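Local structure of 47 KDA membrane antigen (Treponema pallidum, 1O75) at residues P333-I341 / I350-L358. The protein is a penicillin-binding lipoprotein with zinc-stimulated carboxypeptidase activity, possibly a D,D-carboxypeptidase that lowers peptidoglycan cross-linking. The protein carries 2 engineered substitutions. Numbering follows the deposited sequence.
Sequences PKYEGNIDI and IGGADAETL
Asp340 and Gly351 form an antiparallel hydrogen-bonded pair. Gly351 N donates to Asp340 O at 2.8 Å, nearly straight (164°) and on a lone pair in the carbonyl plane. The return bond, from Asp340 N to Gly351 O, is modelled very short at 2.5 Å. Asp340 O also receives a CA-H...O contact from Ile350 CA at 3.2 Å. Regular pairing ends at Gly352, although its CA lies 4.5 Å from Ile339 CA: Asn338 O and Gly352 O, two acceptors, sit 2.8 Å apart with no bond between them. Glycine suits this place because, at its positive phi, a CB would strike Asp340 OD2, Asn338 O and the preceding carbonyl O. In Ile339, chi1 (175°) and chi2 (69°) together bring CD1 to 3.8 Å from Ala353 CB, a methyl small enough to lie also against Tyr335 CZ. The Tyr335 side chain crosses that of Thr357 at about a right angle, with CE1 3.4 Å from Thr357 OG1, a buried hydroxyl without a partner in the model. Phe402 and Phe405 pack against the same tyrosine. Just before Thr357, Asp354 OD1 is modelled very close to Glu356 N, which fits an Asx turn. The whole is the open end of a beta hairpin, strands 340-344 and 347-351.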
loop_
_atom_site.group_PDB
_atom_site.type_symbol
_atom_site.label_atom_id
_atom_site.label_comp_id
_atom_site.label_asym_id
_atom_site.label_seq_id
_atom_site.Cartn_x
_atom_site.Cartn_y
_atom_site.Cartn_z
ATOM N N PRO B 333 -3.879 22.866 -14.005
ATOM C CA PRO B 333 -2.803 23.596 -14.677
ATOM C C PRO B 333 -1.585 23.609 -13.773
ATOM O O PRO B 333 -1.699 23.449 -12.554
ATOM C CB PRO B 333 -3.370 25.007 -14.834
ATOM C CG PRO B 333 -4.842 24.805 -14.808
ATOM C CD PRO B 333 -5.032 23.745 -13.764
ATOM N N LYS B 334 -0.425 23.819 -14.376
ATOM C CA LYS B 334 0.831 23.880 -13.644
ATOM C C LYS B 334 0.997 25.291 -13.102
ATOM O O LYS B 334 0.791 26.260 -13.833
ATOM C CB LYS B 334 1.995 23.568 -14.584
ATOM C CG LYS B 334 3.345 23.525 -13.903
ATOM C CD LYS B 334 4.454 23.245 -14.906
ATOM C CE LYS B 334 5.786 23.004 -14.207
ATOM N NZ LYS B 334 6.182 24.147 -13.330
ATOM N N TYR B 335 1.359 25.414 -11.829
ATOM C CA TYR B 335 1.569 26.736 -11.232
ATOM C C TYR B 335 2.863 27.289 -11.822
ATOM O O TYR B 335 3.938 26.727 -11.607
ATOM C CB TYR B 335 1.694 26.622 -9.712
ATOM C CG TYR B 335 2.098 27.909 -9.027
ATOM C CD1 TYR B 335 1.290 29.046 -9.091
ATOM C CD2 TYR B 335 3.292 27.987 -8.308
ATOM C CE1 TYR B 335 1.667 30.235 -8.455
ATOM C CE2 TYR B 335 3.677 29.166 -7.669
ATOM C CZ TYR B 335 2.863 30.283 -7.747
ATOM O OH TYR B 335 3.260 31.445 -7.127
ATOM N N GLU B 336 2.756 28.379 -12.575
ATOM C CA GLU B 336 3.924 28.976 -13.219
ATOM C C GLU B 336 4.685 30.011 -12.396
ATOM O O GLU B 336 5.765 30.446 -12.793
ATOM C CB GLU B 336 3.529 29.577 -14.571
ATOM C CG GLU B 336 3.300 28.539 -15.669
ATOM C CD GLU B 336 4.574 27.794 -16.069
ATOM O OE1 GLU B 336 5.124 27.029 -15.243
ATOM O OE2 GLU B 336 5.027 27.978 -17.218
ATOM N N GLY B 337 4.133 30.418 -11.261
ATOM C CA GLY B 337 4.850 31.365 -10.432
ATOM C C GLY B 337 5.918 30.545 -9.738
ATOM O O GLY B 337 6.044 29.349 -10.012
ATOM N N ASN B 338 6.704 31.157 -8.862
ATOM C CA ASN B 338 7.718 30.388 -8.149
ATOM C C ASN B 338 7.599 30.585 -6.646
ATOM O O ASN B 338 7.675 31.701 -6.138
ATOM C CB ASN B 338 9.127 30.722 -8.653
ATOM C CG ASN B 338 9.594 29.756 -9.741
ATOM O OD1 ASN B 338 9.582 28.538 -9.548
ATOM N ND2 ASN B 338 10.002 30.295 -10.887
ATOM N N ILE B 339 7.399 29.468 -5.955
ATOM C CA ILE B 339 7.209 29.433 -4.513
ATOM C C ILE B 339 8.508 29.189 -3.732
ATOM O O ILE B 339 9.416 28.507 -4.210
ATOM C CB ILE B 339 6.171 28.332 -4.182
ATOM C CG1 ILE B 339 6.012 28.172 -2.671
ATOM C CG2 ILE B 339 6.593 27.024 -4.830
ATOM C CD1 ILE B 339 5.350 29.344 -2.010
ATOM N N ASP B 340 8.586 29.756 -2.529
ATOM C CA ASP B 340 9.755 29.612 -1.665
ATOM C C ASP B 340 9.346 28.952 -0.359
ATOM O O ASP B 340 8.402 29.391 0.296
ATOM C CB ASP B 340 10.372 30.976 -1.350
ATOM C CG ASP B 340 10.863 31.698 -2.584
ATOM O OD1 ASP B 340 11.778 31.179 -3.264
ATOM O OD2 ASP B 340 10.329 32.791 -2.871
ATOM N N ILE B 341 10.071 27.907 0.022
ATOM C CA ILE B 341 9.770 27.174 1.246
ATOM C C ILE B 341 10.980 27.075 2.183
ATOM O O ILE B 341 12.115 26.897 1.736
ATOM C CB ILE B 341 9.274 25.750 0.910
ATOM C CG1 ILE B 341 7.990 25.828 0.079
ATOM C CG2 ILE B 341 9.031 24.964 2.187
ATOM C CD1 ILE B 341 7.597 24.513 -0.563
ATOM N N ILE B 350 6.573 30.034 3.902
ATOM C CA ILE B 350 6.149 30.047 2.508
ATOM C C ILE B 350 6.101 31.451 1.914
ATOM O O ILE B 350 5.396 32.329 2.411
ATOM C CB ILE B 350 4.759 29.398 2.349
ATOM C CG1 ILE B 350 4.865 27.896 2.605
ATOM C CG2 ILE B 350 4.209 29.664 0.962
ATOM C CD1 ILE B 350 3.612 27.137 2.282
ATOM N N GLY B 351 6.853 31.649 0.838
ATOM C CA GLY B 351 6.877 32.940 0.183
ATOM C C GLY B 351 7.041 32.770 -1.311
ATOM O O GLY B 351 7.123 31.646 -1.800
ATOM N N GLY B 352 7.077 33.882 -2.039
ATOM C CA GLY B 352 7.249 33.823 -3.481
ATOM C C GLY B 352 5.975 33.643 -4.284
ATOM O O GLY B 352 5.981 33.799 -5.510
ATOM N N ALA B 353 4.879 33.319 -3.605
ATOM C CA ALA B 353 3.611 33.114 -4.291
ATOM C C ALA B 353 2.527 34.066 -3.809
ATOM O O ALA B 353 2.601 34.621 -2.714
ATOM C CB ALA B 353 3.152 31.672 -4.118
ATOM N N ASP B 354 1.518 34.236 -4.652
ATOM C CA ASP B 354 0.376 35.102 -4.382
ATOM C C ASP B 354 -0.358 34.635 -3.124
ATOM O O ASP B 354 -0.061 33.575 -2.578
ATOM C CB ASP B 354 -0.557 35.058 -5.600
ATOM C CG ASP B 354 -1.712 36.030 -5.502
ATOM O OD1 ASP B 354 -2.628 35.803 -4.681
ATOM O OD2 ASP B 354 -1.705 37.025 -6.260
ATOM N N ALA B 355 -1.306 35.438 -2.659
ATOM C CA ALA B 355 -2.089 35.094 -1.479
ATOM C C ALA B 355 -3.257 34.213 -1.913
ATOM O O ALA B 355 -3.573 33.217 -1.263
ATOM C CB ALA B 355 -2.607 36.356 -0.812
ATOM N N GLU B 356 -3.895 34.585 -3.018
ATOM C CA GLU B 356 -5.018 33.817 -3.535
ATOM C C GLU B 356 -4.560 32.437 -3.989
ATOM O O GLU B 356 -5.273 31.451 -3.821
ATOM C CB GLU B 356 -5.668 34.533 -4.719
ATOM C CG GLU B 356 -6.718 33.679 -5.425
ATOM C CD GLU B 356 -7.299 34.340 -6.662
ATOM O OE1 GLU B 356 -6.523 34.706 -7.573
ATOM O OE2 GLU B 356 -8.540 34.489 -6.724
ATOM N N THR B 357 -3.369 32.381 -4.573
ATOM C CA THR B 357 -2.816 31.126 -5.066
ATOM C C THR B 357 -2.630 30.103 -3.938
ATOM O O THR B 357 -2.666 28.893 -4.174
ATOM C CB THR B 357 -1.465 31.372 -5.781
ATOM O OG1 THR B 357 -1.023 30.169 -6.423
ATOM C CG2 THR B 357 -0.417 31.805 -4.794
ATOM N N LEU B 358 -2.450 30.590 -2.710
ATOM C CA LEU B 358 -2.260 29.703 -1.560
ATOM C C LEU B 358 -3.545 29.446 -0.773
ATOM O O LEU B 358 -3.504 28.986 0.368
ATOM C CB LEU B 358 -1.179 30.267 -0.628
ATOM C CG LEU B 358 0.216 30.421 -1.245
ATOM C CD1 LEU B 358 1.183 30.955 -0.207
ATOM C CD2 LEU B 358 0.701 29.077 -1.775
#